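Local coordinates for putative iron-regulated protein A (Parabacteroides distasonis ATCC 8503, PDB 4ECG) that binds calcium ions and, as an imelysin-like member of the peptidase M75 family, is a putative metalloendopeptidase of unproven function, at residues Tyr48-Leu52 with Val84-Trp88; Met55-Lys59 with Ser181-Leu185; Asp114-Ile118 with Glu139-Leu145. All coordinates share one frame; numbering follows the deposited sequence.

Contact 1: residues Tyr48-Leu52 with Val84-Trp88; sequences YKDML and VRVPW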
ATOM      1  N   TYR A  48       4.910   9.876  -3.275  1.00 49.77           N
ATOM      2  CA  TYR A  48       6.214   9.275  -3.101  1.00 45.14           C
ATOM      3  C   TYR A  48       7.164  10.291  -2.486  1.00 47.25           C
ATOM      4  O   TYR A  48       8.002   9.948  -1.693  1.00 47.88           O
ATOM      5  CB  TYR A  48       6.727   8.801  -4.461  1.00 46.52           C
ATOM      6  CG  TYR A  48       6.086   7.533  -5.017  1.00 46.94           C
ATOM      7  CD1 TYR A  48       5.715   6.496  -4.197  1.00 48.17           C
ATOM      8  CD2 TYR A  48       5.928   7.346  -6.364  1.00 47.65           C
ATOM      9  CE1 TYR A  48       5.153   5.314  -4.702  1.00 48.17           C
ATOM     10  CE2 TYR A  48       5.358   6.165  -6.887  1.00 50.05           C
ATOM     11  CZ  TYR A  48       4.998   5.137  -6.048  1.00 48.95           C
ATOM     12  OH  TYR A  48       4.440   3.966  -6.523  1.00 50.52           O
ATOM     13  N   LYS A  49       7.048  11.551  -2.855  1.00 51.24           N
ATOM     14  CA  LYS A  49       7.873  12.606  -2.252  1.00 57.12           C
ATOM     15  C   LYS A  49       7.579  12.725  -0.759  1.00 51.62           C
ATOM     16  O   LYS A  49       8.466  12.936   0.039  1.00 51.15           O
ATOM     17  CB  LYS A  49       7.626  13.945  -2.993  1.00 62.45           C
ATOM     18  CG  LYS A  49       8.098  15.245  -2.340  1.00 67.96           C
ATOM     19  CD  LYS A  49       9.596  15.510  -2.495  1.00 77.59           C
ATOM     20  CE  LYS A  49       9.993  16.954  -2.106  1.00 83.75           C
ATOM     21  NZ  LYS A  49       9.441  18.022  -3.018  1.00 78.28           N
ATOM     22  N   ASP A  50       6.317  12.619  -0.394  1.00 51.46           N
ATOM     23  CA  ASP A  50       5.896  12.721   1.003  1.00 52.13           C
ATOM     24  C   ASP A  50       6.458  11.493   1.699  1.00 50.34           C
ATOM     25  O   ASP A  50       6.933  11.582   2.829  1.00 46.38           O
ATOM     26  CB  ASP A  50       4.357  12.748   1.092  1.00 52.99           C
ATOM     27  CG  ASP A  50       3.791  12.801   2.540  1.00 54.62           C
ATOM     28  OD1 ASP A  50       4.312  13.565   3.399  1.00 55.18           O
ATOM     29  OD2 ASP A  50       2.760  12.098   2.798  1.00 55.51           O
HETATM   30  N   MSE A  51       6.387  10.342   1.036  1.00 48.75           N
HETATM   31  CA  MSE A  51       7.018   9.132   1.575  1.00 47.50           C
HETATM   32  C   MSE A  51       8.551   9.346   1.823  1.00 47.76           C
HETATM   33  O   MSE A  51       9.045   8.992   2.890  1.00 46.99           O
HETATM   34  CB  MSE A  51       6.792   7.935   0.667  1.00 47.85           C
HETATM   35  CG  MSE A  51       7.035   6.582   1.388  1.00 47.09           C
HETATM   36 SE   MSE A  51       6.817   5.126   0.168  0.75 41.39          SE
HETATM   37  CE  MSE A  51       7.640   3.804   1.378  1.00 42.43           C
ATOM     38  N   LEU A  52       9.290   9.930   0.875  1.00 46.26           N
ATOM     39  CA  LEU A  52      10.733  10.064   1.065  1.00 50.62           C
ATOM     40  C   LEU A  52      10.976  10.977   2.267  1.00 52.83           C
ATOM     41  O   LEU A  52      11.797  10.648   3.128  1.00 53.30           O
ATOM     42  CB  LEU A  52      11.482  10.550  -0.188  1.00 50.25           C
ATOM     43  CG  LEU A  52      13.004  10.767  -0.075  1.00 51.52           C
ATOM     44  CD1 LEU A  52      13.734   9.512   0.396  1.00 47.93           C
ATOM     45  CD2 LEU A  52      13.598  11.295  -1.382  1.00 52.98           C
ATOM     46  N   VAL A  84       5.252   7.359   8.109  1.00 47.59           N
ATOM     47  CA  VAL A  84       5.782   6.997   6.781  1.00 47.57           C
ATOM     48  C   VAL A  84       4.903   5.945   6.130  1.00 45.91           C
ATOM     49  O   VAL A  84       4.809   5.858   4.902  1.00 50.34           O
ATOM     50  CB  VAL A  84       7.305   6.592   6.772  1.00 43.59           C
ATOM     51  CG1 VAL A  84       7.596   5.240   7.392  1.00 42.83           C
ATOM     52  CG2 VAL A  84       7.801   6.606   5.362  1.00 41.98           C
ATOM     53  N   ARG A  85       4.235   5.152   6.952  1.00 45.89           N
ATOM     54  CA  ARG A  85       3.375   4.138   6.423  1.00 45.31           C
ATOM     55  C   ARG A  85       2.092   4.667   5.759  1.00 44.69           C
ATOM     56  O   ARG A  85       1.518   3.974   4.947  1.00 46.39           O
ATOM     57  CB  ARG A  85       3.026   3.127   7.515  1.00 46.98           C
ATOM     58  CG  ARG A  85       2.411   1.871   6.922  1.00 50.63           C
ATOM     59  CD  ARG A  85       2.551   0.669   7.799  1.00 53.37           C
ATOM     60  NE  ARG A  85       1.923  -0.485   7.170  1.00 52.45           N
ATOM     61  CZ  ARG A  85       2.529  -1.335   6.350  1.00 48.76           C
ATOM     62  NH1 ARG A  85       3.797  -1.224   6.035  1.00 49.73           N
ATOM     63  NH2 ARG A  85       1.840  -2.324   5.849  1.00 51.59           N
ATOM     64  N   VAL A  86       1.647   5.871   6.129  1.00 49.19           N
ATOM     65  CA  VAL A  86       0.437   6.468   5.528  1.00 45.43           C
ATOM     66  C   VAL A  86       0.657   6.587   4.028  1.00 44.88           C
ATOM     67  O   VAL A  86      -0.072   5.967   3.265  1.00 44.95           O
ATOM     68  CB  VAL A  86      -0.040   7.753   6.220  1.00 43.89           C
ATOM     69  CG1 VAL A  86      -1.223   8.402   5.466  1.00 42.16           C
ATOM     70  CG2 VAL A  86      -0.424   7.467   7.695  1.00 39.74           C
ATOM     71  N   PRO A  87       1.710   7.280   3.597  1.00 44.46           N
ATOM     72  CA  PRO A  87       1.825   7.482   2.145  1.00 45.77           C
ATOM     73  C   PRO A  87       2.170   6.227   1.383  1.00 44.88           C
ATOM     74  O   PRO A  87       1.770   6.074   0.237  1.00 43.38           O
ATOM     75  CB  PRO A  87       2.916   8.560   1.996  1.00 45.58           C
ATOM     76  CG  PRO A  87       3.625   8.552   3.278  1.00 45.78           C
ATOM     77  CD  PRO A  87       2.611   8.151   4.331  1.00 43.53           C
ATOM     78  N   TRP A  88       2.881   5.321   2.024  1.00 46.05           N
ATOM     79  CA  TRP A  88       3.187   4.079   1.378  1.00 46.40           C
ATOM     80  C   TRP A  88       1.896   3.317   1.123  1.00 47.48           C
ATOM     81  O   TRP A  88       1.706   2.776   0.047  1.00 45.76           O
ATOM     82  CB  TRP A  88       4.156   3.240   2.209  1.00 46.97           C
ATOM     83  CG  TRP A  88       4.246   1.806   1.760  1.00 46.88           C
ATOM     84  CD1 TRP A  88       3.851   0.705   2.463  1.00 50.54           C
ATOM     85  CD2 TRP A  88       4.747   1.282   0.492  1.00 45.52           C
ATOM     86  NE1 TRP A  88       4.062  -0.419   1.758  1.00 52.41           N
ATOM     87  CE2 TRP A  88       4.602  -0.145   0.565  1.00 48.92           C
ATOM     88  CE3 TRP A  88       5.282   1.841  -0.640  1.00 51.85           C
ATOM     89  CZ2 TRP A  88       4.947  -0.980  -0.470  1.00 49.57           C
ATOM     90  CZ3 TRP A  88       5.644   0.995  -1.695  1.00 55.41           C
ATOM     91  CH2 TRP A  88       5.471  -0.380  -1.610  1.00 52.72           C
TER
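The side chains of Asp50 and Pro87 cross at about a right angle, Asp50 OD2 lying 3.6 Å from Pro87 CB, while two cations grip the carboxylate: Arg303 pairs with OD2 and Lys54 with OD1. Beside it, Met51 (selenomethionine) meets all three of Val84, Pro87 and Trp88. Its CA sits 3.8 Å from Pro87 CG, and Met51 CG meets Val84 CG2 at 4.0 Å. With CG anti to the backbone N (chi1 -162°) and the rest of the chain extended, Met51 runs alongside Trp88, both pointing the same way. Its methyl CE reaches Trp88 CB at 3.6 Å, and its SE stands 5.0 Å from the centroid of the Trp88 six-membered ring, an oblique Met-aromatic contact. Trp88 NE1 bonds to OD2 of Asp109, a calcium ligand whose OD1 is paired with Arg85, consistent with a second-shell place for the indole. With the indole of Trp88 cut back to an alanine, Met51 CE would probably lose its aromatic neighbour and Asp109 OD2 its NE1 donor. Helices 29-68 and 71-89 pack antiparallel, the latter kinked where Pro87 N makes no bond to the preceding turn; helix 171-196 packs on Tyr48 and Met51, and Phe148 of helix 147-155 on Val84 and Trp88.

Contact 2: residues Met55-Lys59 with Ser181-Leu185; sequences MTAYK and SERML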
HETATM    1  N   MSE A  55      10.137   9.066   5.375  1.00 49.19           N
HETATM    2  CA  MSE A  55      11.105   7.979   5.576  1.00 47.38           C
HETATM    3  C   MSE A  55      12.450   8.489   6.106  1.00 47.70           C
HETATM    4  O   MSE A  55      13.048   7.870   6.949  1.00 52.73           O
HETATM    5  CB  MSE A  55      11.299   7.139   4.307  1.00 44.89           C
HETATM    6  CG  MSE A  55      12.088   5.864   4.523  1.00 44.01           C
HETATM    7 SE   MSE A  55      11.139   4.562   5.689  0.75 38.25          SE
HETATM    8  CE  MSE A  55      10.071   3.775   4.310  1.00 38.36           C
ATOM      9  N   THR A  56      12.915   9.597   5.603  1.00 50.20           N
ATOM     10  CA  THR A  56      14.064  10.274   6.168  1.00 52.58           C
ATOM     11  C   THR A  56      13.815  10.673   7.630  1.00 53.07           C
ATOM     12  O   THR A  56      14.678  10.459   8.453  1.00 57.79           O
ATOM     13  CB  THR A  56      14.490  11.467   5.279  1.00 52.96           C
ATOM     14  OG1 THR A  56      14.661  11.008   3.907  1.00 47.80           O
ATOM     15  CG2 THR A  56      15.821  12.198   5.838  1.00 51.58           C
ATOM     16  N   ALA A  57      12.635  11.169   7.996  1.00 54.48           N
ATOM     17  CA  ALA A  57      12.365  11.461   9.436  1.00 50.19           C
ATOM     18  C   ALA A  57      12.363  10.163  10.245  1.00 52.51           C
ATOM     19  O   ALA A  57      12.922  10.083  11.374  1.00 51.57           O
ATOM     20  CB  ALA A  57      11.058  12.186   9.635  1.00 46.12           C
ATOM     21  N   TYR A  58      11.780   9.121   9.665  1.00 50.86           N
ATOM     22  CA  TYR A  58      11.748   7.850  10.353  1.00 47.75           C
ATOM     23  C   TYR A  58      13.162   7.290  10.643  1.00 50.11           C
ATOM     24  O   TYR A  58      13.420   6.863  11.761  1.00 49.40           O
ATOM     25  CB  TYR A  58      10.905   6.845   9.621  1.00 45.21           C
ATOM     26  CG  TYR A  58      11.149   5.445  10.118  1.00 45.06           C
ATOM     27  CD1 TYR A  58      10.507   4.939  11.234  1.00 45.57           C
ATOM     28  CD2 TYR A  58      12.011   4.606   9.435  1.00 43.62           C
ATOM     29  CE1 TYR A  58      10.770   3.619  11.678  1.00 46.56           C
ATOM     30  CE2 TYR A  58      12.243   3.301   9.836  1.00 47.20           C
ATOM     31  CZ  TYR A  58      11.651   2.819  10.955  1.00 44.64           C
ATOM     32  OH  TYR A  58      12.017   1.576  11.298  1.00 45.08           O
ATOM     33  N   LYS A  59      14.076   7.318   9.672  1.00 50.05           N
ATOM     34  CA  LYS A  59      15.425   6.763   9.860  1.00 50.24           C
ATOM     35  C   LYS A  59      16.193   7.628  10.891  1.00 50.65           C
ATOM     36  O   LYS A  59      16.837   7.077  11.775  1.00 51.05           O
ATOM     37  CB  LYS A  59      16.136   6.582   8.497  1.00 53.67           C
ATOM     38  CG  LYS A  59      17.650   6.629   8.449  1.00 60.85           C
ATOM     39  CD  LYS A  59      18.236   5.281   8.844  1.00 67.83           C
ATOM     40  CE  LYS A  59      19.761   5.341   8.887  1.00 73.08           C
ATOM     41  NZ  LYS A  59      20.232   4.236   9.764  1.00 71.08           N
ATOM     42  N   SER A 181      16.147  -0.261   8.694  1.00 43.65           N
ATOM     43  CA  SER A 181      15.709   1.086   8.465  1.00 42.98           C
ATOM     44  C   SER A 181      16.576   1.823   7.408  1.00 42.73           C
ATOM     45  O   SER A 181      16.024   2.607   6.642  1.00 41.29           O
ATOM     46  CB  SER A 181      15.723   1.870   9.775  1.00 45.27           C
ATOM     47  OG  SER A 181      15.032   1.214  10.818  1.00 43.85           O
ATOM     48  N   GLU A 182      17.884   1.554   7.336  1.00 46.35           N
ATOM     49  CA  GLU A 182      18.737   2.047   6.211  1.00 50.62           C
ATOM     50  C   GLU A 182      18.158   1.578   4.890  1.00 47.26           C
ATOM     51  O   GLU A 182      18.103   2.298   3.922  1.00 48.58           O
ATOM     52  CB  GLU A 182      20.175   1.501   6.266  1.00 53.47           C
ATOM     53  CG  GLU A 182      21.143   2.351   7.062  1.00 69.10           C
ATOM     54  CD  GLU A 182      22.471   1.652   7.455  1.00 72.30           C
ATOM     55  OE1 GLU A 182      23.087   0.905   6.626  1.00 77.35           O
ATOM     56  OE2 GLU A 182      22.885   1.903   8.608  1.00 64.64           O
ATOM     57  N   ARG A 183      17.773   0.321   4.855  1.00 45.21           N
ATOM     58  CA  ARG A 183      17.330  -0.266   3.634  1.00 45.94           C
ATOM     59  C   ARG A 183      15.894   0.222   3.305  1.00 45.24           C
ATOM     60  O   ARG A 183      15.571   0.403   2.133  1.00 44.13           O
ATOM     61  CB  ARG A 183      17.437  -1.796   3.714  1.00 44.56           C
ATOM     62  CG  ARG A 183      16.862  -2.507   2.483  1.00 48.85           C
ATOM     63  CD  ARG A 183      17.622  -2.056   1.238  1.00 47.61           C
ATOM     64  NE  ARG A 183      17.337  -2.827   0.033  1.00 50.31           N
ATOM     65  CZ  ARG A 183      18.014  -3.917  -0.368  1.00 50.36           C
ATOM     66  NH1 ARG A 183      18.986  -4.428   0.323  1.00 48.22           N
ATOM     67  NH2 ARG A 183      17.690  -4.522  -1.489  1.00 50.65           N
HETATM   68  N   MSE A 184      15.053   0.461   4.319  1.00 40.46           N
HETATM   69  CA  MSE A 184      13.744   1.037   4.049  1.00 42.81           C
HETATM   70  C   MSE A 184      13.939   2.399   3.322  1.00 44.52           C
HETATM   71  O   MSE A 184      13.282   2.630   2.311  1.00 45.93           O
HETATM   72  CB  MSE A 184      12.866   1.181   5.304  1.00 38.37           C
HETATM   73  CG  MSE A 184      12.263  -0.115   5.804  1.00 37.63           C
HETATM   74 SE   MSE A 184      11.661  -0.097   7.634  0.75 34.95          SE
HETATM   75  CE  MSE A 184      10.412   1.313   7.368  1.00 34.30           C
ATOM     76  N   LEU A 185      14.859   3.235   3.821  1.00 43.96           N
ATOM     77  CA  LEU A 185      15.167   4.572   3.244  1.00 46.56           C
ATOM     78  C   LEU A 185      15.699   4.453   1.838  1.00 46.44           C
ATOM     79  O   LEU A 185      15.281   5.153   0.944  1.00 47.41           O
ATOM     80  CB  LEU A 185      16.183   5.374   4.113  1.00 46.53           C
ATOM     81  CG  LEU A 185      16.553   6.780   3.634  1.00 49.88           C
ATOM     82  CD1 LEU A 185      15.300   7.617   3.351  1.00 46.90           C
ATOM     83  CD2 LEU A 185      17.538   7.455   4.594  1.00 45.54           C
TER
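Ser181 meets Tyr58 at the far end of the phenol, where Ser181 OG and Tyr58 OH lie 3.1 Å apart. Ser181 OG is hydrogen-bonded to the carbonyl of Leu177 one turn earlier in its own helix, and Ser181 CB packs near Tyr58 CE2. Glu182 follows on the outer side of the contact. Its side chain and that of Lys59 cross at a slant, with Lys59 NZ 3.4 Å from Glu182 CG, whereas the charged atoms, Lys59 NZ and Glu182 OE2, form only a long salt bridge of 3.7 Å. The stronger partner of the ammonium is Asp63, Glu182 being a long secondary one.

Two residues on, Met184 enters the apolar interior. It is a selenomethionine, like Met55, and its terminal methyl touches two partners: Met184 CE lies 3.7 Å from Tyr58 CE2 and equally 3.7 Å from Met55 SE. The selenium itself stands obliquely to the phenol, 5.1 Å from the centroid of the Tyr58 ring, in a Met-aromatic contact. Met55 folds at its second and third torsions (chi2 66°, chi3 84°), which carries its selenium and methyl across Met184 at about a right angle. Leu185 closes the segment by spreading its two methyls: Leu185 CD1 nears Met55 CG at 3.8 Å and touches the Thr56 hydroxyl, which is bonded to Leu52 O, while Leu185 CD2 lies against Lys59 CG at 3.9 Å.

The chemistry is therefore graded across this antiparallel pair of helices, from selenium, methyl and ring packing in the interior to a shared ammonium at the margin. Cohesion probably comes mainly from the fit of flexible apolar chains, with the loose ion pair adding little directional constraint.

Contact 3: residues Asp114-Ile118 with Glu139-Leu145; sequences DKNGI and EDGPQNL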
ATOM      1  N   ASP A 114       9.924 -14.412   8.133  1.00 48.95           N
ATOM      2  CA  ASP A 114      10.621 -15.574   8.568  1.00 45.29           C
ATOM      3  C   ASP A 114      11.180 -15.344   9.975  1.00 47.77           C
ATOM      4  O   ASP A 114      12.359 -14.976  10.172  1.00 44.67           O
ATOM      5  CB  ASP A 114      11.714 -15.913   7.569  1.00 50.41           C
ATOM      6  CG  ASP A 114      12.610 -17.089   8.026  1.00 49.81           C
ATOM      7  OD1 ASP A 114      12.256 -17.767   9.007  1.00 55.49           O
ATOM      8  OD2 ASP A 114      13.656 -17.321   7.391  1.00 54.53           O
ATOM      9  N   LYS A 115      10.321 -15.601  10.949  1.00 49.37           N
ATOM     10  CA  LYS A 115      10.613 -15.337  12.340  1.00 50.36           C
ATOM     11  C   LYS A 115      11.759 -16.190  12.851  1.00 51.58           C
ATOM     12  O   LYS A 115      12.581 -15.715  13.600  1.00 54.28           O
ATOM     13  CB  LYS A 115       9.344 -15.517  13.193  1.00 53.00           C
ATOM     14  CG  LYS A 115       8.272 -14.468  12.857  1.00 58.75           C
ATOM     15  CD  LYS A 115       6.994 -14.591  13.699  1.00 59.08           C
ATOM     16  CE  LYS A 115       6.079 -15.712  13.218  1.00 62.45           C
ATOM     17  NZ  LYS A 115       5.429 -16.399  14.397  1.00 74.53           N
ATOM     18  N   ASN A 116      11.874 -17.431  12.432  1.00 49.41           N
ATOM     19  CA  ASN A 116      13.059 -18.191  12.849  1.00 55.67           C
ATOM     20  C   ASN A 116      14.394 -17.612  12.348  1.00 54.60           C
ATOM     21  O   ASN A 116      15.366 -17.580  13.087  1.00 51.07           O
ATOM     22  CB  ASN A 116      12.963 -19.705  12.494  1.00 60.39           C
ATOM     23  CG  ASN A 116      11.865 -20.451  13.302  1.00 62.89           C
ATOM     24  OD1 ASN A 116      11.248 -19.942  14.250  1.00 62.71           O
ATOM     25  ND2 ASN A 116      11.629 -21.659  12.912  1.00 69.34           N
ATOM     26  N   GLY A 117      14.440 -17.171  11.103  1.00 53.06           N
ATOM     27  CA  GLY A 117      15.640 -16.549  10.544  1.00 51.18           C
ATOM     28  C   GLY A 117      15.998 -15.226  11.220  1.00 52.27           C
ATOM     29  O   GLY A 117      17.196 -14.978  11.446  1.00 48.19           O
ATOM     30  N   ILE A 118      14.988 -14.406  11.587  1.00 50.95           N
ATOM     31  CA  ILE A 118      15.241 -13.145  12.316  1.00 47.28           C
ATOM     32  C   ILE A 118      15.936 -13.456  13.660  1.00 51.22           C
ATOM     33  O   ILE A 118      16.975 -12.881  14.008  1.00 46.94           O
ATOM     34  CB  ILE A 118      13.945 -12.330  12.525  1.00 48.89           C
ATOM     35  CG1 ILE A 118      13.373 -11.883  11.171  1.00 49.98           C
ATOM     36  CG2 ILE A 118      14.211 -11.093  13.406  1.00 48.20           C
ATOM     37  CD1 ILE A 118      11.959 -11.318  11.185  1.00 47.01           C
ATOM     38  N   GLU A 139      12.449 -19.597   1.601  1.00 99.93           N
ATOM     39  CA  GLU A 139      11.675 -19.178   2.854  1.00107.19           C
ATOM     40  C   GLU A 139      12.470 -18.110   3.637  1.00106.37           C
ATOM     41  O   GLU A 139      11.909 -17.152   4.222  1.00 73.10           O
ATOM     42  CB  GLU A 139      11.240 -20.359   3.800  1.00119.55           C
ATOM     43  CG  GLU A 139      12.345 -21.074   4.633  1.00129.42           C
ATOM     44  CD  GLU A 139      12.071 -21.150   6.156  1.00126.91           C
ATOM     45  OE1 GLU A 139      10.907 -21.372   6.560  1.00115.57           O
ATOM     46  OE2 GLU A 139      13.028 -20.990   6.964  1.00115.65           O
ATOM     47  N   ASP A 140      13.794 -18.292   3.592  1.00101.57           N
ATOM     48  CA  ASP A 140      14.777 -17.331   4.089  1.00 91.93           C
ATOM     49  C   ASP A 140      15.254 -16.333   2.992  1.00 78.06           C
ATOM     50  O   ASP A 140      16.408 -15.881   3.015  1.00 66.30           O
ATOM     51  CB  ASP A 140      15.972 -18.135   4.589  1.00 96.47           C
ATOM     52  CG  ASP A 140      16.610 -18.963   3.479  1.00 93.50           C
ATOM     53  OD1 ASP A 140      16.065 -19.037   2.324  1.00 84.50           O
ATOM     54  OD2 ASP A 140      17.666 -19.524   3.794  1.00 90.86           O
ATOM     55  N   GLY A 141      14.397 -16.022   2.013  1.00 61.46           N
ATOM     56  CA  GLY A 141      14.706 -14.965   1.087  1.00 55.54           C
ATOM     57  C   GLY A 141      14.908 -13.715   1.923  1.00 48.52           C
ATOM     58  O   GLY A 141      14.233 -13.531   2.931  1.00 45.79           O
ATOM     59  N   PRO A 142      15.859 -12.872   1.546  1.00 45.75           N
ATOM     60  CA  PRO A 142      16.139 -11.693   2.331  1.00 45.66           C
ATOM     61  C   PRO A 142      14.962 -10.804   2.597  1.00 44.88           C
ATOM     62  O   PRO A 142      14.886 -10.224   3.659  1.00 45.81           O
ATOM     63  CB  PRO A 142      17.172 -10.941   1.490  1.00 52.98           C
ATOM     64  CG  PRO A 142      17.882 -12.014   0.701  1.00 54.45           C
ATOM     65  CD  PRO A 142      16.846 -13.079   0.466  1.00 51.77           C
ATOM     66  N   GLN A 143      14.028 -10.703   1.660  1.00 45.33           N
ATOM     67  CA  GLN A 143      12.885  -9.826   1.835  1.00 43.22           C
ATOM     68  C   GLN A 143      12.072 -10.136   3.076  1.00 41.11           C
ATOM     69  O   GLN A 143      11.458  -9.258   3.614  1.00 42.56           O
ATOM     70  CB  GLN A 143      11.979  -9.855   0.590  1.00 44.90           C
ATOM     71  CG  GLN A 143      11.167 -11.112   0.343  1.00 41.55           C
ATOM     72  CD  GLN A 143      12.017 -12.209  -0.197  1.00 45.30           C
ATOM     73  OE1 GLN A 143      13.208 -12.009  -0.437  1.00 45.98           O
ATOM     74  NE2 GLN A 143      11.433 -13.365  -0.395  1.00 46.60           N
ATOM     75  N   ASN A 144      12.071 -11.394   3.509  1.00 40.55           N
ATOM     76  CA  ASN A 144      11.257 -11.852   4.620  1.00 41.43           C
ATOM     77  C   ASN A 144      12.014 -11.671   5.943  1.00 41.54           C
ATOM     78  O   ASN A 144      11.527 -12.049   6.992  1.00 45.44           O
ATOM     79  CB  ASN A 144      10.894 -13.344   4.480  1.00 42.87           C
ATOM     80  CG  ASN A 144      10.119 -13.669   3.212  1.00 46.32           C
ATOM     81  OD1 ASN A 144       9.361 -12.847   2.691  1.00 48.14           O
ATOM     82  ND2 ASN A 144      10.311 -14.904   2.715  1.00 42.01           N
ATOM     83  N   LEU A 145      13.200 -11.093   5.883  1.00 43.67           N
ATOM     84  CA  LEU A 145      13.982 -10.761   7.061  1.00 41.93           C
ATOM     85  C   LEU A 145      14.168  -9.247   7.231  1.00 39.30           C
ATOM     86  O   LEU A 145      14.965  -8.808   8.059  1.00 44.22           O
ATOM     87  CB  LEU A 145      15.352 -11.438   6.912  1.00 43.29           C
ATOM     88  CG  LEU A 145      15.389 -12.969   6.756  1.00 42.57           C
ATOM     89  CD1 LEU A 145      16.769 -13.415   6.201  1.00 36.69           C
ATOM     90  CD2 LEU A 145      15.037 -13.639   8.074  1.00 38.25           C
TER
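Asp114 joins the two segments through its backbone, donating from Asp114 N to Asn144 O over 3.1 Å at a nearly straight N-H...O angle of 162°. Elsewhere in the first shell, Asp114 OD2 lies 3.5 Å from Asp140 CA, and Leu145 CD2 is set against the first turn of the helix. That methyl is 3.6 Å from Ile118 N and 3.9 Å from Ile118 CG1, and it lies against the backbone of Gly117, where no side chain intervenes.

The next shell fixes Asp114 itself. It is the N-cap of helix 115-124, and with CG anti to its own N (chi1 175°) its OD1 caps Gly117 N at 3.1 Å, the donor lying above the carboxylate plane. On the other side, Asn144 is held by its amide: ND2 donates to Glu139 O at 3.1 Å, with the acceptor close to the amide plane, and thereby spans the loop from Asn144 back to Glu139. Further out, Gln143 bonds to the carbonyl of Asp135, a calcium ligand.

The loop thus abuts the start of helix 115-124 just before helix 147-155, whose Thr150 and Met154 pack on Ile118, while Leu145 O bonds to Tyr176 of helix 171-196.

Overall arrangement
Contacts 1 and 2 share helix 29-68 but pack different partners on it, helix 71-89 in contact 1 and helix 171-196 in contact 2. Their centres lie 11 Å apart and they touch, Val84 CG2 coming within 3.4 Å of Met55 N and Leu52 CD1 within 3.8 Å of Leu185 CD1. Contact 3 stands apart, its nearest atoms about 7 Å from contact 2 and about 11 Å from contact 1. Proximity to calcium differs: the Trp88 side chain is about 4 Å from a bound calcium, that of Asn144 about 7 Å, that of Met184 about 12 Å. Helix 147-155 touches side chains of all three contacts, through Phe148 in contacts 1 and 2 and beside Ile118 in contact 3.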